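Local coordinates for protein nicotinate-nucleotide pyrophosphorylase (Francisella tularensis subsp. tularensis, PDB 3TQV) that probably converts quinolinate and 5-phosphoribosyl 1-diphosphate into nicotinate ribonucleotide, carbon dioxide and diphosphate, a step of NAD biosynthesis, at residues K13-L27 / Q61-K73. Residues are numbered along the deposited sequence; the frame is centred on the assembly and turned at random.
Sequences KVPNDIVTRLVRESL and QDFANEVINQLDK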
loop_
_atom_site.group_PDB
_atom_site.type_symbol
_atom_site.label_atom_id
_atom_site.label_comp_id
_atom_site.label_asym_id
_atom_site.label_seq_id
_atom_site.Cartn_x
_atom_site.Cartn_y
_atom_site.Cartn_z
ATOM N N LYS B 13 18.766 3.878 4.385
ATOM C CA LYS B 13 18.572 2.572 4.990
ATOM C C LYS B 13 17.426 2.681 5.985
ATOM O O LYS B 13 17.276 3.701 6.640
ATOM C CB LYS B 13 19.835 2.093 5.702
ATOM C CG LYS B 13 19.673 0.713 6.338
ATOM C CD LYS B 13 20.480 0.564 7.622
ATOM C CE LYS B 13 20.282 -0.814 8.248
ATOM N NZ LYS B 13 20.586 -1.908 7.286
ATOM N N VAL B 14 16.615 1.637 6.087
ATOM C CA VAL B 14 15.537 1.596 7.067
ATOM C C VAL B 14 16.074 1.030 8.367
ATOM O O VAL B 14 16.763 0.013 8.360
ATOM C CB VAL B 14 14.367 0.714 6.584
ATOM C CG1 VAL B 14 13.233 0.675 7.630
ATOM C CG2 VAL B 14 13.866 1.205 5.234
ATOM N N PRO B 15 15.761 1.685 9.495
ATOM C CA PRO B 15 16.372 1.207 10.741
ATOM C C PRO B 15 15.962 -0.233 11.024
ATOM O O PRO B 15 14.818 -0.623 10.758
ATOM C CB PRO B 15 15.814 2.167 11.804
ATOM C CG PRO B 15 15.394 3.393 11.024
ATOM C CD PRO B 15 14.893 2.856 9.714
ATOM N N ASN B 16 16.896 -1.007 11.559
ATOM C CA ASN B 16 16.675 -2.417 11.808
ATOM C C ASN B 16 15.448 -2.704 12.653
ATOM O O ASN B 16 14.666 -3.590 12.320
ATOM C CB ASN B 16 17.909 -3.044 12.453
ATOM C CG ASN B 16 19.142 -2.933 11.579
ATOM O OD1 ASN B 16 19.054 -2.862 10.349
ATOM N ND2 ASN B 16 20.303 -2.918 12.212
ATOM N N ASP B 17 15.279 -1.964 13.745
ATOM C CA ASP B 17 14.146 -2.197 14.634
ATOM C C ASP B 17 12.803 -2.058 13.913
ATOM O O ASP B 17 11.853 -2.766 14.236
ATOM C CB ASP B 17 14.215 -1.334 15.911
ATOM C CG ASP B 17 14.329 0.166 15.628
ATOM O OD1 ASP B 17 14.287 0.571 14.450
ATOM O OD2 ASP B 17 14.455 0.951 16.600
ATOM N N ILE B 18 12.739 -1.162 12.929
ATOM C CA ILE B 18 11.545 -0.994 12.106
ATOM C C ILE B 18 11.386 -2.134 11.080
ATOM O O ILE B 18 10.280 -2.578 10.793
ATOM C CB ILE B 18 11.564 0.355 11.364
ATOM C CG1 ILE B 18 11.507 1.518 12.346
ATOM C CG2 ILE B 18 10.401 0.456 10.385
ATOM C CD1 ILE B 18 10.142 1.719 12.968
ATOM N N VAL B 19 12.487 -2.607 10.515
ATOM C CA VAL B 19 12.415 -3.750 9.617
ATOM C C VAL B 19 11.948 -4.972 10.403
ATOM O O VAL B 19 11.068 -5.716 9.964
ATOM C CB VAL B 19 13.772 -4.032 8.939
ATOM C CG1 VAL B 19 13.809 -5.434 8.373
ATOM C CG2 VAL B 19 14.045 -2.997 7.851
ATOM N N THR B 20 12.530 -5.157 11.581
ATOM C CA THR B 20 12.197 -6.286 12.424
ATOM C C THR B 20 10.710 -6.318 12.775
ATOM O O THR B 20 10.034 -7.322 12.548
ATOM C CB THR B 20 13.052 -6.295 13.717
ATOM O OG1 THR B 20 14.428 -6.517 13.381
ATOM C CG2 THR B 20 12.583 -7.396 14.679
ATOM N N ARG B 21 10.204 -5.219 13.324
ATOM C CA ARG B 21 8.831 -5.180 13.819
ATOM C C ARG B 21 7.808 -5.394 12.709
ATOM O O ARG B 21 6.789 -6.053 12.901
ATOM C CB ARG B 21 8.552 -3.853 14.511
ATOM C CG ARG B 21 7.181 -3.773 15.110
ATOM C CD ARG B 21 6.590 -2.418 14.840
ATOM N NE ARG B 21 7.400 -1.358 15.429
ATOM C CZ ARG B 21 7.367 -0.088 15.031
ATOM N NH1 ARG B 21 6.579 0.275 14.027
ATOM N NH2 ARG B 21 8.137 0.814 15.622
ATOM N N LEU B 22 8.087 -4.815 11.551
ATOM C CA LEU B 22 7.230 -4.959 10.393
ATOM C C LEU B 22 7.196 -6.405 9.873
ATOM O O LEU B 22 6.170 -6.885 9.403
ATOM C CB LEU B 22 7.700 -4.010 9.294
ATOM C CG LEU B 22 6.952 -2.683 9.193
ATOM C CD1 LEU B 22 7.650 -1.739 8.226
ATOM C CD2 LEU B 22 5.505 -2.925 8.777
ATOM N N VAL B 23 8.328 -7.091 9.950
ATOM C CA VAL B 23 8.400 -8.474 9.513
ATOM C C VAL B 23 7.644 -9.345 10.500
ATOM O O VAL B 23 6.719 -10.051 10.129
ATOM C CB VAL B 23 9.869 -8.937 9.345
ATOM C CG1 VAL B 23 9.960 -10.458 9.240
ATOM C CG2 VAL B 23 10.485 -8.270 8.123
ATOM N N ARG B 24 8.046 -9.271 11.760
ATOM C CA ARG B 24 7.364 -9.933 12.871
ATOM C C ARG B 24 5.823 -9.917 12.758
ATOM O O ARG B 24 5.184 -10.966 12.672
ATOM C CB ARG B 24 7.810 -9.269 14.173
ATOM C CG ARG B 24 7.129 -9.775 15.423
ATOM C CD ARG B 24 7.998 -10.784 16.121
ATOM N NE ARG B 24 9.352 -10.279 16.342
ATOM C CZ ARG B 24 10.435 -11.054 16.410
ATOM N NH1 ARG B 24 10.323 -12.374 16.268
ATOM N NH2 ARG B 24 11.633 -10.510 16.615
ATOM N N GLU B 25 5.238 -8.723 12.770
ATOM C CA GLU B 25 3.796 -8.551 12.622
ATOM C C GLU B 25 3.226 -9.159 11.314
ATOM O O GLU B 25 2.103 -9.662 11.291
ATOM C CB GLU B 25 3.435 -7.065 12.734
ATOM C CG GLU B 25 3.521 -6.510 14.144
ATOM C CD GLU B 25 3.603 -4.982 14.171
ATOM O OE1 GLU B 25 3.358 -4.352 13.116
ATOM O OE2 GLU B 25 3.929 -4.410 15.242
ATOM N N SER B 26 4.007 -9.104 10.237
ATOM C CA SER B 26 3.648 -9.715 8.947
ATOM C C SER B 26 3.583 -11.226 9.001
ATOM O O SER B 26 2.770 -11.841 8.335
ATOM C CB SER B 26 4.690 -9.356 7.894
ATOM O OG SER B 26 4.203 -8.351 7.036
ATOM N N LEU B 27 4.489 -11.823 9.757
ATOM C CA LEU B 27 4.596 -13.267 9.828
ATOM C C LEU B 27 3.448 -13.791 10.659
ATOM O O LEU B 27 2.821 -14.794 10.323
ATOM C CB LEU B 27 5.933 -13.668 10.467
ATOM C CG LEU B 27 7.213 -13.419 9.672
ATOM C CD1 LEU B 27 8.421 -13.854 10.471
ATOM C CD2 LEU B 27 7.164 -14.162 8.345
ATOM N N GLN B 61 15.549 -6.133 -0.011
ATOM C CA GLN B 61 16.590 -7.009 0.543
ATOM C C GLN B 61 16.516 -7.181 2.061
ATOM O O GLN B 61 16.335 -8.300 2.551
ATOM C CB GLN B 61 17.982 -6.513 0.156
ATOM C CG GLN B 61 18.475 -7.068 -1.179
ATOM C CD GLN B 61 19.908 -6.662 -1.498
ATOM O OE1 GLN B 61 20.778 -7.513 -1.678
ATOM N NE2 GLN B 61 20.152 -5.364 -1.582
ATOM N N ASP B 62 16.650 -6.071 2.789
ATOM C CA ASP B 62 16.605 -6.078 4.257
ATOM C C ASP B 62 15.417 -6.813 4.867
ATOM O O ASP B 62 15.578 -7.560 5.829
ATOM C CB ASP B 62 16.615 -4.655 4.817
ATOM C CG ASP B 62 17.910 -3.955 4.578
ATOM O OD1 ASP B 62 18.917 -4.656 4.364
ATOM O OD2 ASP B 62 17.923 -2.707 4.607
ATOM N N PHE B 63 14.223 -6.574 4.336
ATOM C CA PHE B 63 13.031 -7.269 4.824
ATOM C C PHE B 63 13.081 -8.770 4.551
ATOM O O PHE B 63 12.966 -9.583 5.467
ATOM C CB PHE B 63 11.751 -6.648 4.238
ATOM C CG PHE B 63 11.523 -5.223 4.669
ATOM C CD1 PHE B 63 10.785 -4.942 5.804
ATOM C CD2 PHE B 63 12.072 -4.168 3.954
ATOM C CE1 PHE B 63 10.580 -3.642 6.222
ATOM C CE2 PHE B 63 11.863 -2.860 4.361
ATOM C CZ PHE B 63 11.112 -2.601 5.504
ATOM N N ALA B 64 13.244 -9.131 3.286
ATOM C CA ALA B 64 13.378 -10.533 2.908
ATOM C C ALA B 64 14.381 -11.214 3.825
ATOM O O ALA B 64 14.083 -12.238 4.427
ATOM C CB ALA B 64 13.823 -10.639 1.486
ATOM N N ASN B 65 15.569 -10.626 3.937
ATOM C CA ASN B 65 16.584 -11.109 4.860
ATOM C C ASN B 65 16.026 -11.306 6.267
ATOM O O ASN B 65 16.336 -12.296 6.941
ATOM C CB ASN B 65 17.763 -10.131 4.915
ATOM C CG ASN B 65 18.666 -10.207 3.679
ATOM O OD1 ASN B 65 18.563 -11.125 2.865
ATOM N ND2 ASN B 65 19.565 -9.237 3.548
ATOM N N GLU B 66 15.207 -10.357 6.713
ATOM C CA GLU B 66 14.729 -10.384 8.080
ATOM C C GLU B 66 13.672 -11.461 8.257
ATOM O O GLU B 66 13.605 -12.100 9.312
ATOM C CB GLU B 66 14.237 -9.003 8.518
ATOM C CG GLU B 66 13.759 -8.909 9.972
ATOM C CD GLU B 66 14.737 -9.522 10.964
ATOM O OE1 GLU B 66 15.926 -9.718 10.607
ATOM O OE2 GLU B 66 14.314 -9.810 12.105
ATOM N N VAL B 67 12.865 -11.679 7.218
ATOM C CA VAL B 67 11.931 -12.804 7.195
ATOM C C VAL B 67 12.679 -14.124 7.354
ATOM O O VAL B 67 12.373 -14.908 8.249
ATOM C CB VAL B 67 11.096 -12.846 5.896
ATOM C CG1 VAL B 67 10.169 -14.048 5.895
ATOM C CG2 VAL B 67 10.304 -11.563 5.714
ATOM N N ILE B 68 13.657 -14.380 6.488
ATOM C CA ILE B 68 14.495 -15.578 6.629
ATOM C C ILE B 68 14.987 -15.732 8.067
ATOM O O ILE B 68 14.750 -16.751 8.725
ATOM C CB ILE B 68 15.736 -15.532 5.705
ATOM C CG1 ILE B 68 15.324 -15.736 4.260
ATOM C CG2 ILE B 68 16.747 -16.602 6.089
ATOM C CD1 ILE B 68 13.996 -16.441 4.126
ATOM N N ASN B 69 15.670 -14.693 8.533
ATOM C CA ASN B 69 16.269 -14.642 9.856
ATOM C C ASN B 69 15.313 -15.021 10.976
ATOM O O ASN B 69 15.690 -15.744 11.912
ATOM C CB ASN B 69 16.799 -13.234 10.109
ATOM C CG ASN B 69 17.614 -13.145 11.374
ATOM O OD1 ASN B 69 17.360 -12.305 12.242
ATOM N ND2 ASN B 69 18.599 -14.026 11.491
ATOM N N GLN B 70 14.084 -14.519 10.885
ATOM C CA GLN B 70 13.077 -14.775 11.909
ATOM C C GLN B 70 12.449 -16.168 11.820
ATOM O O GLN B 70 12.053 -16.737 12.833
ATOM C CB GLN B 70 12.004 -13.688 11.900
ATOM C CG GLN B 70 12.429 -12.391 12.577
ATOM C CD GLN B 70 11.343 -11.309 12.534
ATOM O OE1 GLN B 70 11.635 -10.111 12.392
ATOM N NE2 GLN B 70 10.089 -11.730 12.661
ATOM N N LEU B 71 12.365 -16.726 10.619
ATOM C CA LEU B 71 11.760 -18.046 10.459
ATOM C C LEU B 71 12.718 -19.222 10.667
ATOM O O LEU B 71 12.386 -20.197 11.332
ATOM C CB LEU B 71 11.111 -18.175 9.085
ATOM C CG LEU B 71 9.730 -17.561 8.930
ATOM C CD1 LEU B 71 9.124 -17.973 7.596
ATOM C CD2 LEU B 71 8.851 -18.002 10.075
ATOM N N ASP B 72 13.900 -19.128 10.076
ATOM C CA ASP B 72 14.815 -20.243 10.025
ATOM C C ASP B 72 16.177 -19.710 9.570
ATOM O O ASP B 72 16.433 -19.582 8.376
ATOM C CB ASP B 72 14.287 -21.295 9.036
ATOM C CG ASP B 72 15.130 -22.566 9.021
ATOM O OD1 ASP B 72 16.276 -22.531 9.524
ATOM O OD2 ASP B 72 14.650 -23.603 8.513
ATOM N N LYS B 73 17.048 -19.392 10.521
ATOM C CA LYS B 73 18.371 -18.871 10.186
ATOM C C LYS B 73 19.159 -19.837 9.288
ATOM O O LYS B 73 20.163 -19.457 8.689
ATOM C CB LYS B 73 19.167 -18.551 11.457
ATOM C CG LYS B 73 18.450 -17.650 12.444
ATOM C CD LYS B 73 19.434 -16.981 13.392
ATOM C CE LYS B 73 18.722 -16.244 14.526
ATOM N NZ LYS B 73 17.719 -15.229 14.042
HETATM O O HOH W 1 17.330 -2.272 7.412
#
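Val23 of helix 16-27 packs as a knob into the hole formed by Phe63, Glu66, Val67 and Gln70 of helix 61-71; the reciprocal knob is Gln70, set among Thr20, Val23, Arg24 and Leu27. This knobs-into-holes pair, its axes crossing at -59° and 9.3 Å apart, joins the N-terminal helix to a helix of the quinolinate phosphoribosyltransferase N-terminal domain, away from the predicted substrate site. Apolar side chains form the centre of the contact around Phe63, Val19, Val23 and Leu27. Val19 puts CG2 over one face of the Phe63 ring, a CH-pi contact 4.0 Å from the centroid, while Val23 CG2 approaches the ring edge. Phe63 also stacks on Phe113 of helix 100-130, which Ser26 touches as well, so both helices rest on that long helix. With Val23 CG1 anti to the backbone N (chi1 165°), the two methyls divide their work: CG1 meets Val67 CG2 at 3.7 Å, and CG2 lies against the aliphatic CB and CG of Glu66. Further along, Leu27 reaches Val67 with CD2 and Leu71 with CD1. A charged pair closes the N-terminal end, where Lys13 NZ and Asp62 OD2 form a long salt bridge of 3.9 Å.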